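Local coordinates for fusolin (Entomopoxvirinae, PDB 4X29), which probably cleaves polysaccharides such as chitin by oxidation, as a lytic polysaccharide monooxygenase of insect-infecting poxviruses, at residues A[56-61]-A[98-103]; A[110-115]-A[162-167]; A[141-146]-A[192-197]. All coordinates share one frame; numbering follows the deposited sequence.

Interaction 1 (A[56-61]-A[98-103]); sequences ASAAQY and TTWRIR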
ATOM      1  N   ALA A  56      25.352  23.633   8.221  1.00  4.25           N
ATOM      2  CA  ALA A  56      24.507  24.038   7.098  1.00  4.75           C
ATOM      3  C   ALA A  56      25.241  23.870   5.766  1.00  9.20           C
ATOM      4  O   ALA A  56      24.616  23.391   4.831  1.00  8.79           O
ATOM      5  CB  ALA A  56      24.035  25.469   7.254  1.00  5.71           C
ATOM      6  N   SER A  57      26.579  24.166   5.687  1.00  6.16           N
ATOM      7  CA  SER A  57      27.347  23.979   4.447  1.00  5.53           C
ATOM      8  C   SER A  57      27.394  22.498   4.010  1.00 10.74           C
ATOM      9  O   SER A  57      27.233  22.224   2.818  1.00 10.49           O
ATOM     10  CB  SER A  57      28.762  24.522   4.576  1.00  7.59           C
ATOM     11  OG  SER A  57      29.517  24.206   3.418  1.00 13.87           O
ATOM     12  N   ALA A  58      27.637  21.559   4.953  1.00  6.62           N
ATOM     13  CA  ALA A  58      27.650  20.131   4.636  1.00  6.24           C
ATOM     14  C   ALA A  58      26.246  19.634   4.217  1.00  8.49           C
ATOM     15  O   ALA A  58      26.148  18.846   3.252  1.00  5.87           O
ATOM     16  CB  ALA A  58      28.153  19.322   5.818  1.00  7.09           C
ATOM     17  N   ALA A  59      25.165  20.089   4.922  1.00  3.41           N
ATOM     18  CA  ALA A  59      23.804  19.655   4.565  1.00  3.00           C
ATOM     19  C   ALA A  59      23.367  20.227   3.211  1.00  7.17           C
ATOM     20  O   ALA A  59      22.706  19.533   2.427  1.00  7.01           O
ATOM     21  CB  ALA A  59      22.808  20.031   5.641  1.00  3.10           C
ATOM     22  N   GLN A  60      23.767  21.465   2.911  1.00  3.95           N
ATOM     23  CA  GLN A  60      23.377  22.100   1.642  1.00  3.00           C
ATOM     24  C   GLN A  60      24.157  21.494   0.475  1.00  5.77           C
ATOM     25  O   GLN A  60      23.567  21.322  -0.591  1.00  4.68           O
ATOM     26  CB  GLN A  60      23.500  23.633   1.697  1.00  3.04           C
ATOM     27  CG  GLN A  60      22.493  24.217   2.681  1.00  7.66           C
ATOM     28  CD  GLN A  60      22.619  25.687   2.965  1.00 19.79           C
ATOM     29  OE1 GLN A  60      23.592  26.348   2.604  1.00 14.95           O
ATOM     30  NE2 GLN A  60      21.627  26.227   3.652  1.00 14.84           N
ATOM     31  N   TYR A  61      25.414  21.035   0.725  1.00  3.00           N
ATOM     32  CA  TYR A  61      26.277  20.396  -0.275  1.00  3.00           C
ATOM     33  C   TYR A  61      25.648  19.072  -0.743  1.00  8.26           C
ATOM     34  O   TYR A  61      25.726  18.751  -1.928  1.00 10.26           O
ATOM     35  CB  TYR A  61      27.739  20.221   0.241  1.00  3.00           C
ATOM     36  CG  TYR A  61      28.672  19.411  -0.641  1.00  3.00           C
ATOM     37  CD1 TYR A  61      28.792  18.033  -0.482  1.00  4.36           C
ATOM     38  CD2 TYR A  61      29.501  20.034  -1.573  1.00  3.17           C
ATOM     39  CE1 TYR A  61      29.702  17.292  -1.238  1.00  4.39           C
ATOM     40  CE2 TYR A  61      30.394  19.297  -2.358  1.00  3.88           C
ATOM     41  CZ  TYR A  61      30.474  17.919  -2.202  1.00 12.65           C
ATOM     42  OH  TYR A  61      31.343  17.161  -2.972  1.00 12.61           O
ATOM     43  N   THR A  98      30.563   9.516   2.714  1.00  5.96           N
ATOM     44  CA  THR A  98      30.444   9.524   4.183  1.00  7.20           C
ATOM     45  C   THR A  98      31.410  10.527   4.921  1.00 13.35           C
ATOM     46  O   THR A  98      31.514  10.465   6.152  1.00 14.09           O
ATOM     47  CB  THR A  98      30.681   8.071   4.739  1.00  9.73           C
ATOM     48  OG1 THR A  98      32.063   7.710   4.654  1.00  4.89           O
ATOM     49  CG2 THR A  98      29.813   6.998   4.047  1.00  5.86           C
ATOM     50  N   THR A  99      32.101  11.420   4.201  1.00  8.94           N
ATOM     51  CA  THR A  99      33.075  12.325   4.838  1.00  8.58           C
ATOM     52  C   THR A  99      32.747  13.804   4.649  1.00 11.51           C
ATOM     53  O   THR A  99      33.193  14.362   3.660  1.00 12.34           O
ATOM     54  CB  THR A  99      34.481  12.047   4.240  1.00 14.00           C
ATOM     55  OG1 THR A  99      34.357  12.056   2.812  1.00 17.16           O
ATOM     56  CG2 THR A  99      35.083  10.705   4.695  1.00  5.99           C
ATOM     57  N   TRP A 100      32.069  14.478   5.607  1.00  7.66           N
ATOM     58  CA  TRP A 100      31.741  15.909   5.436  1.00  7.89           C
ATOM     59  C   TRP A 100      32.983  16.829   5.325  1.00 13.68           C
ATOM     60  O   TRP A 100      32.900  17.909   4.720  1.00 13.74           O
ATOM     61  CB  TRP A 100      30.804  16.434   6.526  1.00  6.55           C
ATOM     62  CG  TRP A 100      31.433  16.667   7.874  1.00  7.79           C
ATOM     63  CD1 TRP A 100      31.504  15.780   8.902  1.00 10.61           C
ATOM     64  CD2 TRP A 100      31.971  17.911   8.376  1.00  7.35           C
ATOM     65  NE1 TRP A 100      32.141  16.357   9.982  1.00 10.39           N
ATOM     66  CE2 TRP A 100      32.417  17.669   9.697  1.00 11.31           C
ATOM     67  CE3 TRP A 100      32.157  19.197   7.821  1.00  7.68           C
ATOM     68  CZ2 TRP A 100      32.961  18.682  10.505  1.00  9.93           C
ATOM     69  CZ3 TRP A 100      32.719  20.194   8.610  1.00  8.62           C
ATOM     70  CH2 TRP A 100      33.094  19.940   9.940  1.00  9.59           C
ATOM     71  N   ARG A 101      34.121  16.405   5.882  1.00  9.99           N
ATOM     72  CA  ARG A 101      35.312  17.245   5.841  1.00  9.48           C
ATOM     73  C   ARG A 101      36.040  17.151   4.486  1.00 13.84           C
ATOM     74  O   ARG A 101      36.853  18.019   4.198  1.00 14.62           O
ATOM     75  CB  ARG A 101      36.268  16.889   6.992  1.00  6.03           C
ATOM     76  CG  ARG A 101      35.701  17.202   8.371  1.00 11.53           C
ATOM     77  CD  ARG A 101      36.667  16.918   9.498  1.00  9.97           C
ATOM     78  NE  ARG A 101      36.418  17.812  10.626  1.00 25.21           N
ATOM     79  CZ  ARG A 101      35.916  17.432  11.801  1.00 46.79           C
ATOM     80  NH1 ARG A 101      35.612  16.152  12.023  1.00 24.57           N
ATOM     81  NH2 ARG A 101      35.719  18.326  12.767  1.00 34.59           N
ATOM     82  N   ILE A 102      35.775  16.108   3.676  1.00  8.93           N
ATOM     83  CA  ILE A 102      36.485  15.878   2.415  1.00  8.41           C
ATOM     84  C   ILE A 102      35.530  15.932   1.202  1.00 13.66           C
ATOM     85  O   ILE A 102      34.642  15.081   1.087  1.00 12.36           O
ATOM     86  CB  ILE A 102      37.233  14.518   2.486  1.00 11.04           C
ATOM     87  CG1 ILE A 102      38.214  14.466   3.679  1.00 11.21           C
ATOM     88  CG2 ILE A 102      37.950  14.214   1.177  1.00 11.48           C
ATOM     89  CD1 ILE A 102      38.258  13.128   4.355  1.00 21.16           C
ATOM     90  N   ARG A 103      35.757  16.918   0.288  1.00 10.20           N
ATOM     91  CA  ARG A 103      34.963  17.139  -0.935  1.00  9.62           C
ATOM     92  C   ARG A 103      35.804  17.074  -2.187  1.00 13.71           C
ATOM     93  O   ARG A 103      36.728  17.863  -2.283  1.00 15.25           O
ATOM     94  CB  ARG A 103      34.273  18.519  -0.933  1.00  6.53           C
ATOM     95  CG  ARG A 103      33.160  18.654   0.045  1.00  7.20           C
ATOM     96  CD  ARG A 103      32.831  20.097   0.264  1.00  4.47           C
ATOM     97  NE  ARG A 103      31.877  20.209   1.367  1.00 15.01           N
ATOM     98  CZ  ARG A 103      31.460  21.355   1.885  1.00 23.23           C
ATOM     99  NH1 ARG A 103      31.919  22.506   1.417  1.00 15.90           N
ATOM    100  NH2 ARG A 103      30.600  21.361   2.890  1.00  9.31           N
TER

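Interaction 2 (A[110-115]-A[162-167]); sequences GMDVSG and TDQVTW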
ATOM      1  N   GLY A 110      22.426  11.435   4.733  1.00  5.91           N
ATOM      2  CA  GLY A 110      21.050  11.812   5.028  1.00  5.31           C
ATOM      3  C   GLY A 110      20.082  11.128   4.082  1.00  8.93           C
ATOM      4  O   GLY A 110      18.986  10.736   4.480  1.00  8.97           O
ATOM      5  N   MET A 111      20.525  10.891   2.848  1.00  5.01           N
ATOM      6  CA  MET A 111      19.725  10.282   1.787  1.00  5.52           C
ATOM      7  C   MET A 111      19.476   8.754   1.956  1.00  9.18           C
ATOM      8  O   MET A 111      18.684   8.185   1.203  1.00  7.86           O
ATOM      9  CB  MET A 111      20.393  10.596   0.434  1.00  8.06           C
ATOM     10  CG  MET A 111      20.226  12.079   0.037  1.00 11.64           C
ATOM     11  SD  MET A 111      18.473  12.551  -0.136  1.00 15.18           S
ATOM     12  CE  MET A 111      18.555  14.261   0.257  1.00 11.64           C
ATOM     13  N   ASP A 112      20.138   8.102   2.936  1.00  8.07           N
ATOM     14  CA  ASP A 112      19.964   6.681   3.211  1.00  8.27           C
ATOM     15  C   ASP A 112      19.107   6.416   4.424  1.00 13.72           C
ATOM     16  O   ASP A 112      18.968   5.258   4.813  1.00 16.69           O
ATOM     17  CB  ASP A 112      21.300   5.972   3.363  1.00 10.02           C
ATOM     18  CG  ASP A 112      21.826   5.606   2.006  1.00 21.55           C
ATOM     19  OD1 ASP A 112      21.311   4.610   1.411  1.00 18.87           O
ATOM     20  OD2 ASP A 112      22.679   6.360   1.487  1.00 30.07           O
ATOM     21  N   VAL A 113      18.483   7.442   4.992  1.00  7.58           N
ATOM     22  CA  VAL A 113      17.601   7.223   6.122  1.00  6.97           C
ATOM     23  C   VAL A 113      16.342   6.529   5.600  1.00 10.28           C
ATOM     24  O   VAL A 113      16.008   6.639   4.406  1.00  9.89           O
ATOM     25  CB  VAL A 113      17.290   8.502   6.947  1.00 11.46           C
ATOM     26  CG1 VAL A 113      18.568   9.099   7.546  1.00 11.11           C
ATOM     27  CG2 VAL A 113      16.526   9.541   6.129  1.00 11.55           C
ATOM     28  N   SER A 114      15.691   5.753   6.471  1.00  4.97           N
ATOM     29  CA  SER A 114      14.478   5.048   6.089  1.00  4.14           C
ATOM     30  C   SER A 114      13.264   5.805   6.631  1.00  8.29           C
ATOM     31  O   SER A 114      13.345   6.545   7.620  1.00  8.15           O
ATOM     32  CB  SER A 114      14.519   3.586   6.541  1.00  6.66           C
ATOM     33  OG  SER A 114      14.863   3.443   7.911  1.00 13.59           O
ATOM     34  N   GLY A 115      12.170   5.670   5.905  1.00  5.17           N
ATOM     35  CA  GLY A 115      10.907   6.312   6.207  1.00  3.56           C
ATOM     36  C   GLY A 115      10.062   6.440   4.967  1.00  7.33           C
ATOM     37  O   GLY A 115      10.356   5.827   3.930  1.00  7.06           O
ATOM     38  N   THR A 162      11.669   0.977   6.825  1.00  6.87           N
ATOM     39  CA  THR A 162      12.633   0.518   7.825  1.00  7.24           C
ATOM     40  C   THR A 162      14.001   0.061   7.289  1.00 10.29           C
ATOM     41  O   THR A 162      14.946  -0.037   8.085  1.00  7.84           O
ATOM     42  CB  THR A 162      11.991  -0.658   8.598  1.00  8.88           C
ATOM     43  OG1 THR A 162      11.834  -1.753   7.700  1.00  3.00           O
ATOM     44  CG2 THR A 162      10.613  -0.300   9.193  1.00  5.51           C
ATOM     45  N   ASP A 163      14.110  -0.262   5.983  1.00  7.97           N
ATOM     46  CA  ASP A 163      15.348  -0.856   5.449  1.00  7.21           C
ATOM     47  C   ASP A 163      16.266   0.055   4.699  1.00 12.06           C
ATOM     48  O   ASP A 163      15.826   0.890   3.900  1.00 11.94           O
ATOM     49  CB  ASP A 163      15.046  -2.021   4.502  1.00  8.26           C
ATOM     50  CG  ASP A 163      14.099  -3.085   5.028  1.00 20.36           C
ATOM     51  OD1 ASP A 163      14.068  -3.306   6.271  1.00 21.29           O
ATOM     52  OD2 ASP A 163      13.431  -3.733   4.201  1.00 20.93           O
ATOM     53  N   GLN A 164      17.579  -0.183   4.895  1.00  8.71           N
ATOM     54  CA  GLN A 164      18.631   0.463   4.124  1.00  8.24           C
ATOM     55  C   GLN A 164      18.678  -0.273   2.795  1.00 12.15           C
ATOM     56  O   GLN A 164      18.528  -1.501   2.791  1.00 11.96           O
ATOM     57  CB  GLN A 164      20.011   0.354   4.841  1.00  9.39           C
ATOM     58  CG  GLN A 164      20.148   1.083   6.167  1.00 15.22           C
ATOM     59  CD  GLN A 164      20.094   2.548   5.950  1.00 30.22           C
ATOM     60  OE1 GLN A 164      20.985   3.124   5.331  1.00 36.25           O
ATOM     61  NE2 GLN A 164      19.008   3.173   6.377  1.00 15.09           N
ATOM     62  N   VAL A 165      18.892   0.433   1.681  1.00  7.57           N
ATOM     63  CA  VAL A 165      19.045  -0.234   0.393  1.00  5.98           C
ATOM     64  C   VAL A 165      20.416  -0.931   0.404  1.00  9.80           C
ATOM     65  O   VAL A 165      21.431  -0.279   0.663  1.00 11.21           O
ATOM     66  CB  VAL A 165      18.887   0.752  -0.793  1.00  8.68           C
ATOM     67  CG1 VAL A 165      19.387   0.132  -2.101  1.00  8.59           C
ATOM     68  CG2 VAL A 165      17.438   1.201  -0.942  1.00  8.02           C
ATOM     69  N   THR A 166      20.438  -2.253   0.195  1.00  5.65           N
ATOM     70  CA  THR A 166      21.682  -3.062   0.107  1.00  4.61           C
ATOM     71  C   THR A 166      21.699  -3.786  -1.230  1.00  6.65           C
ATOM     72  O   THR A 166      20.629  -3.999  -1.793  1.00  6.80           O
ATOM     73  CB  THR A 166      21.816  -4.080   1.282  1.00  9.22           C
ATOM     74  OG1 THR A 166      20.745  -5.028   1.221  1.00 10.54           O
ATOM     75  CG2 THR A 166      21.875  -3.413   2.653  1.00  3.00           C
ATOM     76  N   TRP A 167      22.891  -4.208  -1.707  1.00  3.98           N
ATOM     77  CA  TRP A 167      23.080  -4.964  -2.951  1.00  4.69           C
ATOM     78  C   TRP A 167      22.376  -6.359  -2.855  1.00  9.84           C
ATOM     79  O   TRP A 167      21.855  -6.849  -3.852  1.00 10.44           O
ATOM     80  CB  TRP A 167      24.588  -5.115  -3.275  1.00  3.61           C
ATOM     81  CG  TRP A 167      25.272  -3.868  -3.764  1.00  4.90           C
ATOM     82  CD1 TRP A 167      26.197  -3.125  -3.091  1.00  8.06           C
ATOM     83  CD2 TRP A 167      25.076  -3.211  -5.031  1.00  4.71           C
ATOM     84  NE1 TRP A 167      26.624  -2.075  -3.872  1.00  7.64           N
ATOM     85  CE2 TRP A 167      25.923  -2.080  -5.052  1.00  8.51           C
ATOM     86  CE3 TRP A 167      24.281  -3.486  -6.164  1.00  6.27           C
ATOM     87  CZ2 TRP A 167      26.014  -1.227  -6.167  1.00  8.04           C
ATOM     88  CZ3 TRP A 167      24.355  -2.634  -7.264  1.00  7.84           C
ATOM     89  CH2 TRP A 167      25.213  -1.519  -7.260  1.00  8.60           C
TER
HETATM   90  O   HOH W   1      18.976   3.317   2.180  1.00  5.87           O
HETATM   91  O   HOH W   2      22.221   2.111   1.760  1.00 12.91           O

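Interaction 3 (A[141-146]-A[192-197]); sequences TAIHEP and NNLVYR. With ZN (zinc ion), chain B.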
ATOM      1  N   THR A 141      24.066  16.205 -17.079  1.00  7.70           N
ATOM      2  CA  THR A 141      24.319  17.644 -17.011  1.00  7.16           C
ATOM      3  C   THR A 141      25.719  17.898 -17.604  1.00 11.14           C
ATOM      4  O   THR A 141      26.000  18.984 -18.104  1.00 11.60           O
ATOM      5  CB  THR A 141      24.059  18.192 -15.594  1.00  8.08           C
ATOM      6  OG1 THR A 141      25.106  17.783 -14.710  1.00  8.93           O
ATOM      7  CG2 THR A 141      22.700  17.763 -15.053  1.00  3.00           C
ATOM      8  N   ALA A 142      26.558  16.861 -17.600  1.00  8.47           N
ATOM      9  CA  ALA A 142      27.879  16.784 -18.229  1.00  8.38           C
ATOM     10  C   ALA A 142      27.851  15.550 -19.129  1.00 13.77           C
ATOM     11  O   ALA A 142      27.405  14.502 -18.670  1.00 12.56           O
ATOM     12  CB  ALA A 142      28.971  16.676 -17.164  1.00  8.81           C
ATOM     13  N   ILE A 143      28.257  15.675 -20.416  1.00 12.31           N
ATOM     14  CA  ILE A 143      28.228  14.565 -21.388  1.00 11.64           C
ATOM     15  C   ILE A 143      29.491  13.725 -21.272  1.00 13.34           C
ATOM     16  O   ILE A 143      30.586  14.243 -21.469  1.00 13.44           O
ATOM     17  CB  ILE A 143      28.027  15.079 -22.849  1.00 15.03           C
ATOM     18  CG1 ILE A 143      26.745  15.981 -23.011  1.00 15.17           C
ATOM     19  CG2 ILE A 143      28.066  13.918 -23.865  1.00 13.39           C
ATOM     20  CD1 ILE A 143      25.339  15.269 -22.716  1.00 13.01           C
ATOM     21  N   HIS A 144      29.334  12.424 -20.975  1.00  9.16           N
ATOM     22  CA  HIS A 144      30.452  11.493 -20.832  1.00  8.20           C
ATOM     23  C   HIS A 144      30.242  10.232 -21.652  1.00 11.53           C
ATOM     24  O   HIS A 144      29.243   9.535 -21.476  1.00 10.76           O
ATOM     25  CB  HIS A 144      30.685  11.105 -19.367  1.00  8.86           C
ATOM     26  CG  HIS A 144      30.867  12.245 -18.410  1.00 12.37           C
ATOM     27  ND1 HIS A 144      31.780  13.271 -18.656  1.00 14.19           N
ATOM     28  CD2 HIS A 144      30.325  12.427 -17.183  1.00 13.74           C
ATOM     29  CE1 HIS A 144      31.726  14.055 -17.588  1.00 13.42           C
ATOM     30  NE2 HIS A 144      30.857  13.595 -16.680  1.00 13.58           N
ATOM     31  N   GLU A 145      31.187   9.935 -22.544  1.00  8.56           N
ATOM     32  CA  GLU A 145      31.133   8.733 -23.381  1.00  9.44           C
ATOM     33  C   GLU A 145      32.555   8.177 -23.583  1.00 14.28           C
ATOM     34  O   GLU A 145      33.476   8.986 -23.698  1.00 16.63           O
ATOM     35  CB  GLU A 145      30.438   9.019 -24.748  1.00 10.66           C
ATOM     36  CG  GLU A 145      28.905   9.013 -24.696  1.00 14.13           C
ATOM     37  CD  GLU A 145      28.261   7.684 -24.324  1.00 29.51           C
ATOM     38  OE1 GLU A 145      28.849   6.622 -24.626  1.00 31.61           O
ATOM     39  OE2 GLU A 145      27.156   7.702 -23.737  1.00 15.25           O
ATOM     40  N   PRO A 146      32.795   6.847 -23.642  1.00  8.59           N
ATOM     41  CA  PRO A 146      31.843   5.728 -23.512  1.00  7.38           C
ATOM     42  C   PRO A 146      31.343   5.582 -22.059  1.00 10.88           C
ATOM     43  O   PRO A 146      32.018   6.007 -21.108  1.00  9.44           O
ATOM     44  CB  PRO A 146      32.671   4.518 -23.980  1.00  8.69           C
ATOM     45  CG  PRO A 146      34.081   4.861 -23.605  1.00 13.12           C
ATOM     46  CD  PRO A 146      34.176   6.353 -23.854  1.00 10.01           C
ATOM     47  N   ASN A 192      20.874  20.235 -21.003  1.00 21.77           N
ATOM     48  CA  ASN A 192      21.331  20.415 -22.386  1.00 19.94           C
ATOM     49  C   ASN A 192      20.304  19.770 -23.345  1.00 20.58           C
ATOM     50  O   ASN A 192      19.197  19.451 -22.910  1.00 20.00           O
ATOM     51  CB  ASN A 192      22.779  19.927 -22.622  1.00 20.01           C
ATOM     52  CG  ASN A 192      23.085  18.482 -22.294  1.00 31.21           C
ATOM     53  OD1 ASN A 192      22.488  17.552 -22.846  1.00 21.38           O
ATOM     54  ND2 ASN A 192      24.065  18.259 -21.413  1.00 15.62           N
ATOM     55  N   ASN A 193      20.638  19.652 -24.639  1.00 13.67           N
ATOM     56  CA  ASN A 193      19.746  19.130 -25.664  1.00 12.51           C
ATOM     57  C   ASN A 193      19.590  17.589 -25.596  1.00 13.89           C
ATOM     58  O   ASN A 193      18.722  17.029 -26.282  1.00 13.41           O
ATOM     59  CB  ASN A 193      20.306  19.530 -27.048  1.00 12.59           C
ATOM     60  CG  ASN A 193      21.601  18.818 -27.440  1.00 31.93           C
ATOM     61  OD1 ASN A 193      22.626  18.887 -26.750  1.00 21.84           O
ATOM     62  ND2 ASN A 193      21.571  18.080 -28.546  1.00 20.94           N
ATOM     63  N   LEU A 194      20.451  16.915 -24.816  1.00  8.04           N
ATOM     64  CA  LEU A 194      20.494  15.457 -24.751  1.00  7.73           C
ATOM     65  C   LEU A 194      20.037  14.818 -23.439  1.00 10.78           C
ATOM     66  O   LEU A 194      20.147  15.410 -22.363  1.00  9.33           O
ATOM     67  CB  LEU A 194      21.923  14.975 -25.022  1.00  7.29           C
ATOM     68  CG  LEU A 194      22.533  15.327 -26.357  1.00  9.49           C
ATOM     69  CD1 LEU A 194      23.934  14.808 -26.410  1.00  9.34           C
ATOM     70  CD2 LEU A 194      21.689  14.791 -27.518  1.00  8.49           C
ATOM     71  N   VAL A 195      19.530  13.573 -23.569  1.00  6.46           N
ATOM     72  CA  VAL A 195      19.080  12.680 -22.494  1.00  5.50           C
ATOM     73  C   VAL A 195      19.448  11.232 -22.832  1.00  7.56           C
ATOM     74  O   VAL A 195      19.734  10.896 -23.994  1.00  6.65           O
ATOM     75  CB  VAL A 195      17.548  12.779 -22.183  1.00  9.94           C
ATOM     76  CG1 VAL A 195      17.165  14.126 -21.600  1.00 10.26           C
ATOM     77  CG2 VAL A 195      16.688  12.455 -23.396  1.00  9.91           C
ATOM     78  N   TYR A 196      19.425  10.384 -21.807  1.00  4.44           N
ATOM     79  CA  TYR A 196      19.520   8.929 -21.900  1.00  4.97           C
ATOM     80  C   TYR A 196      18.104   8.440 -21.698  1.00 12.06           C
ATOM     81  O   TYR A 196      17.501   8.720 -20.657  1.00 12.71           O
ATOM     82  CB  TYR A 196      20.477   8.333 -20.867  1.00  6.18           C
ATOM     83  CG  TYR A 196      21.938   8.590 -21.146  1.00  7.55           C
ATOM     84  CD1 TYR A 196      22.611   7.887 -22.137  1.00  8.68           C
ATOM     85  CD2 TYR A 196      22.658   9.511 -20.392  1.00  8.30           C
ATOM     86  CE1 TYR A 196      23.975   8.057 -22.342  1.00  8.24           C
ATOM     87  CE2 TYR A 196      24.022   9.703 -20.601  1.00  9.51           C
ATOM     88  CZ  TYR A 196      24.676   8.964 -21.570  1.00 17.21           C
ATOM     89  OH  TYR A 196      26.006   9.170 -21.813  1.00 22.63           O
ATOM     90  N   ARG A 197      17.533   7.800 -22.702  1.00 10.15           N
ATOM     91  CA  ARG A 197      16.138   7.392 -22.619  1.00 11.21           C
ATOM     92  C   ARG A 197      15.952   5.972 -23.118  1.00 19.26           C
ATOM     93  O   ARG A 197      16.430   5.639 -24.211  1.00 19.90           O
ATOM     94  CB  ARG A 197      15.307   8.366 -23.449  1.00  9.41           C
ATOM     95  CG  ARG A 197      13.905   8.571 -22.987  1.00 19.81           C
ATOM     96  CD  ARG A 197      13.246   9.754 -23.704  1.00 27.14           C
ATOM     97  NE  ARG A 197      13.287   9.645 -25.163  1.00 20.05           N
ATOM     98  CZ  ARG A 197      13.747  10.596 -25.976  1.00 23.42           C
ATOM     99  NH1 ARG A 197      14.190  11.743 -25.484  1.00  3.00           N
ATOM    100  NH2 ARG A 197      13.749  10.411 -27.287  1.00 12.10           N
TER
HETATM  101 ZN    ZN B 401      30.319  14.444 -15.036  0.85 11.44          ZN
HETATM  102  O   HOH W   3      24.328  20.978 -19.770  1.00 26.98           O
HETATM  103  O   HOH W   4      26.605  11.717 -20.987  1.00 26.82           O

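Interaction 1 (A[56-61]-A[98-103])
Ser57, Ala58 and Tyr61, on one side of a helix, meet the loop 98-103 chiefly through a single long arginine, a worked example of how one guanidinium can be both hydrogen-bonded at its rim and stacked on its face. Ser57 comes first: with OG turned anti to the backbone N, beside the carbonyl carbon (chi1 174°), its hydroxyl lies at the edge of the Arg103 guanidinium, close to that plane. NH2 of Arg103 donates to OG of Ser57 over 3.1 Å in a fairly straight bond. One residue on, Ala58 presents its methyl to the turn itself, CB lying 4.0 Å from CB of Trp100. This is a small apolar touch that sets the turn against the helix. Next along the walk, Tyr61 offers the broadest surface. Its ring lies nearly parallel to the guanidinium of Arg103, the planes 10° apart and the centres separated by 4.7 Å, a flat cation-pi stack. The extended Arg103 chain slides past the ring in the opposite direction, placing CG over the same face of the Tyr61 ring, toward its rim, as a CH-pi contact 3.9 Å from the centroid, while CB of Arg103 comes within 3.8 Å of Tyr61 OH. Within the loop, a type I turn from Thr99 to Ile102 brings the chain round, its Ile102 N bonded to Thr99 O, and Arg101 lays its guanidinium over the Trp100 indole, whose NE1 is bonded to Gln48. The contact is thus a surface one joining helix 52-64 to the loop that precedes strand 120-123, with Val45 of helix 32-47 packing against both Ala58 and Trp100.

Interaction 2 (A[110-115]-A[162-167])
NE2 of Gln164 donates to the carbonyl oxygen of Asp112 at 2.6 Å, approaching almost in line with the carbonyl, but with the N-H bent to 138° and the oxygen tilted 23° from the amide plane. The glutamine reaches it by folding at chi2 (-67°). Gln164 OE1 stands 3.0 Å from the same Asp112 O, which is not a bond, since both atoms are acceptors. A first water bridges the loops: it accepts from Val165 N at 2.9 Å and lies near the carbonyl and OD1 of Asp112. A second water, 2.7 Å from both Asp112 OD1 and Val165 O, makes a further link, while the backbone N of Cys93 also bonds OD1. Solvent thus fills in where the main chains do not pair directly. Further along, CB of Ser114 rests on the Thr162 backbone, 3.6 Å from C of Thr162, while OG of Ser114 is hydrogen-bonded to Asp243 OD2 and Asn240 ND2 of the second subunit. The contact ties the loop before strand 120-123 to the loop between strands 147-154 and 170-176, with Val113 against helix 32-47 and the second subunit covering Val113, Ser114 and Gln164.

Interaction 3 (A[141-146]-A[192-197])
Tyr196 donates its OH to OE2 of Glu145 over 2.7 Å, meeting the carboxylate on its anti side, 26° out of plane, and with the oxygen at the edge of the ring. Ser147 adds weaker bonds around the same pair. Water carries two further links. One water accepts from His144 N at 2.8 Å and donates to Tyr196 OH at 2.7 Å; the other connects Thr141 O, at 3.1 Å, with Asn192 ND2, at 3.2 Å. Apolar contact is modest: Ile143 reaches across with CD1, 4.0 Å from Leu194 CD1, and the same methyl also lies against the Asn192 amide. CG of Asn192 stands between the backbone N and the carbonyl carbon (chi1 57°), from where Asn192 OD1 accepts from Leu194 N at 2.9 Å on an in-plane lone pair, an Asx turn at the start of strand 194-203. With an alanine here, Leu194 N would probably lack its acceptor, and the water its link to this segment. Metal binding completes the set. His144 NE2 holds the zinc ion at 1.9 Å, and His1 N is another ligand, consistent with the histidine brace of lytic polysaccharide monooxygenases, zinc probably occupying the site that holds copper in active relatives.

The three contacts illustrate how loops joining helices and strands are fixed at separate points of one domain. None touches another: interactions 1 and 2 come closest, their nearest atoms about 7 Å apart and their centres 19 Å, whereas interaction 3 stands 27 and 28 Å from them, centre to centre. Interaction 1 closes before either of the others opens, but the segments of interactions 2 and 3 alternate along the chain. Only interaction 3 carries a zinc ligand; the Tyr61 side chain of interaction 1 is about 12 Å from the same zinc ion, while interaction 2 faces the second subunit instead.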